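Local coordinates for prohead core protein protease (Enterobacteria phage T4, PDB 5JBL) that is a pentameric serine protease that, activated by autocatalytic cleavage once the prohead is assembled, cleaves many prohead proteins, whose peptides escape and leave room for the phage DNA, at residues I62-E67 against E120-K125. The protein carries 3 engineered substitutions. Sequence-based numbering, arbitrary orientation.
Sequences IFLQAE and EDMWWK. Engineered in segment 62-67: Leu64 (natural residue Met).
In the antiparallel sheet of this protease, strands 53-65 and 115-125 are both paired with strand 128-135, which runs between them. Leu64 and Met122 therefore meet across strand 128-135, by side chains alone and with no hydrogen bond from one segment to the other. The bulge at Phe63 and Leu64, both facing Val129, starts both side chains off on the same side, toward the 120-125 segment, and Leu64 is the one that makes the contact. Leu64, an engineered residue in place of the natural methionine, meets Met122 by one methyl branch: its CD1 lies 3.7 Å from CE of Met122. Methionine suits the partner's place because its unbranched chain can reach past the intervening strand; it runs extended to SD and then bends (chi3 77°), which brings the terminal methyl round to the leucine. The two chains meet at a slant, and Met122 also packs on Val129 and on Tyr88 of helix 78-93, while Leu64 touches Leu182 and Trp30. The side chain of Leu64 comes within about 6 Å of that of Glu28, on the inferred autolytic cleavage site. Past the end of the strand, Ala66, bonded through its backbone to Asn127, meets Trp124 next to the link between strands 115-125 and 128-135. The indole is wide enough to reach Ala66 while resting on Leu81 and Val85 of helix 78-93, and alanine's single methyl suits a place beside so large a ring. Ala66 CB approaches the six-membered ring at its edge, near the ring plane, 4.1 Å from CZ3 and 4.2 Å from CH2 of Trp124.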
loop_
_atom_site.group_PDB
_atom_site.type_symbol
_atom_site.label_atom_id
_atom_site.label_comp_id
_atom_site.label_asym_id
_atom_site.label_seq_id
_atom_site.Cartn_x
_atom_site.Cartn_y
_atom_site.Cartn_z
ATOM N N ILE C 62 -20.888 -24.045 1.577
ATOM C CA ILE C 62 -20.745 -24.567 0.222
ATOM C C ILE C 62 -19.676 -23.780 -0.517
ATOM O O ILE C 62 -19.775 -22.554 -0.675
ATOM C CB ILE C 62 -22.083 -24.522 -0.524
ATOM C CG1 ILE C 62 -23.051 -25.531 0.102
ATOM C CG2 ILE C 62 -21.878 -24.779 -2.015
ATOM C CD1 ILE C 62 -24.461 -25.452 -0.444
ATOM N N PHE C 63 -18.646 -24.482 -0.985
ATOM C CA PHE C 63 -17.598 -23.839 -1.763
ATOM C C PHE C 63 -17.673 -24.149 -3.253
ATOM O O PHE C 63 -17.203 -23.343 -4.050
ATOM C CB PHE C 63 -16.211 -24.252 -1.251
ATOM C CG PHE C 63 -15.812 -23.630 0.080
ATOM C CD1 PHE C 63 -16.576 -22.643 0.676
ATOM C CD2 PHE C 63 -14.657 -24.058 0.725
ATOM C CE1 PHE C 63 -16.197 -22.076 1.901
ATOM C CE2 PHE C 63 -14.264 -23.504 1.934
ATOM C CZ PHE C 63 -15.036 -22.502 2.527
ATOM N N LEU C 64 -18.217 -25.302 -3.637
ATOM C CA LEU C 64 -18.411 -25.680 -5.032
ATOM C C LEU C 64 -19.616 -26.607 -5.115
ATOM O O LEU C 64 -20.014 -27.230 -4.125
ATOM C CB LEU C 64 -17.178 -26.388 -5.626
ATOM C CG LEU C 64 -15.833 -25.653 -5.645
ATOM C CD1 LEU C 64 -15.040 -25.992 -4.390
ATOM C CD2 LEU C 64 -15.041 -25.983 -6.892
ATOM N N GLN C 65 -20.189 -26.711 -6.309
ATOM C CA GLN C 65 -21.368 -27.543 -6.523
ATOM C C GLN C 65 -21.250 -28.329 -7.814
ATOM O O GLN C 65 -20.921 -27.759 -8.856
ATOM C CB GLN C 65 -22.632 -26.702 -6.577
ATOM C CG GLN C 65 -22.931 -25.986 -5.293
ATOM C CD GLN C 65 -24.216 -25.217 -5.381
ATOM O OE1 GLN C 65 -24.247 -24.113 -5.920
ATOM N NE2 GLN C 65 -25.299 -25.812 -4.892
ATOM N N ALA C 66 -21.564 -29.625 -7.743
ATOM C CA ALA C 66 -21.619 -30.512 -8.894
ATOM C C ALA C 66 -23.054 -30.654 -9.379
ATOM O O ALA C 66 -24.012 -30.441 -8.630
ATOM C CB ALA C 66 -21.067 -31.900 -8.540
ATOM N N GLU C 67 -23.183 -31.002 -10.659
ATOM C CA GLU C 67 -24.445 -31.451 -11.256
ATOM C C GLU C 67 -25.518 -30.369 -11.219
ATOM O O GLU C 67 -26.712 -30.669 -11.200
ATOM C CB GLU C 67 -24.953 -32.723 -10.573
ATOM C CG GLU C 67 -24.014 -33.910 -10.680
ATOM C CD GLU C 67 -23.904 -34.452 -12.097
ATOM O OE1 GLU C 67 -24.820 -34.206 -12.917
ATOM O OE2 GLU C 67 -22.899 -35.139 -12.389
ATOM N N GLU C 120 -8.837 -25.061 5.325
ATOM C CA GLU C 120 -8.385 -26.074 6.272
ATOM C C GLU C 120 -8.993 -27.446 6.029
ATOM O O GLU C 120 -8.401 -28.447 6.443
ATOM C CB GLU C 120 -8.721 -25.666 7.718
ATOM C CG GLU C 120 -8.223 -24.292 8.070
ATOM C CD GLU C 120 -8.215 -24.047 9.566
ATOM O OE1 GLU C 120 -9.040 -24.652 10.283
ATOM O OE2 GLU C 120 -7.375 -23.247 10.017
ATOM N N ASP C 121 -10.152 -27.519 5.386
ATOM C CA ASP C 121 -10.805 -28.811 5.208
ATOM C C ASP C 121 -11.878 -28.654 4.150
ATOM O O ASP C 121 -12.447 -27.570 3.976
ATOM C CB ASP C 121 -11.419 -29.325 6.519
ATOM C CG ASP C 121 -11.624 -30.843 6.525
ATOM O OD1 ASP C 121 -11.983 -31.394 7.588
ATOM O OD2 ASP C 121 -11.431 -31.487 5.470
ATOM N N MET C 122 -12.115 -29.726 3.417
ATOM C CA MET C 122 -13.186 -29.768 2.429
ATOM C C MET C 122 -13.831 -31.132 2.522
ATOM O O MET C 122 -13.160 -32.113 2.833
ATOM C CB MET C 122 -12.705 -29.515 0.986
ATOM C CG MET C 122 -12.191 -28.106 0.745
ATOM S SD MET C 122 -11.526 -27.838 -0.910
ATOM C CE MET C 122 -13.019 -27.704 -1.865
ATOM N N TRP C 123 -15.138 -31.189 2.279
ATOM C CA TRP C 123 -15.829 -32.470 2.341
ATOM C C TRP C 123 -17.071 -32.395 1.467
ATOM O O TRP C 123 -17.519 -31.309 1.093
ATOM C CB TRP C 123 -16.171 -32.852 3.792
ATOM C CG TRP C 123 -17.103 -31.896 4.513
ATOM C CD1 TRP C 123 -18.451 -32.035 4.674
ATOM C CD2 TRP C 123 -16.743 -30.680 5.191
ATOM N NE1 TRP C 123 -18.955 -30.976 5.392
ATOM C CE2 TRP C 123 -17.930 -30.130 5.719
ATOM C CE3 TRP C 123 -15.537 -30.003 5.396
ATOM C CZ2 TRP C 123 -17.947 -28.938 6.442
ATOM C CZ3 TRP C 123 -15.554 -28.808 6.100
ATOM C CH2 TRP C 123 -16.752 -28.285 6.613
ATOM N N TRP C 124 -17.592 -33.566 1.108
ATOM C CA TRP C 124 -18.773 -33.673 0.256
ATOM C C TRP C 124 -20.038 -33.871 1.088
ATOM O O TRP C 124 -20.026 -34.548 2.118
ATOM C CB TRP C 124 -18.632 -34.825 -0.747
ATOM C CG TRP C 124 -17.718 -34.542 -1.921
ATOM C CD1 TRP C 124 -16.370 -34.758 -1.978
ATOM C CD2 TRP C 124 -18.091 -34.010 -3.211
ATOM N NE1 TRP C 124 -15.877 -34.393 -3.218
ATOM C CE2 TRP C 124 -16.911 -33.928 -3.990
ATOM C CE3 TRP C 124 -19.299 -33.583 -3.773
ATOM C CZ2 TRP C 124 -16.905 -33.446 -5.297
ATOM C CZ3 TRP C 124 -19.295 -33.112 -5.081
ATOM C CH2 TRP C 124 -18.105 -33.046 -5.829
ATOM N N LYS C 125 -21.132 -33.273 0.636
ATOM C CA LYS C 125 -22.454 -33.514 1.211
ATOM C C LYS C 125 -23.418 -33.561 0.026
ATOM O O LYS C 125 -23.846 -32.516 -0.474
ATOM C CB LYS C 125 -22.827 -32.432 2.220
ATOM C CG LYS C 125 -24.291 -32.412 2.639
ATOM C CD LYS C 125 -24.556 -33.307 3.831
ATOM C CE LYS C 125 -23.940 -32.734 5.099
ATOM N NZ LYS C 125 -24.264 -33.571 6.284
#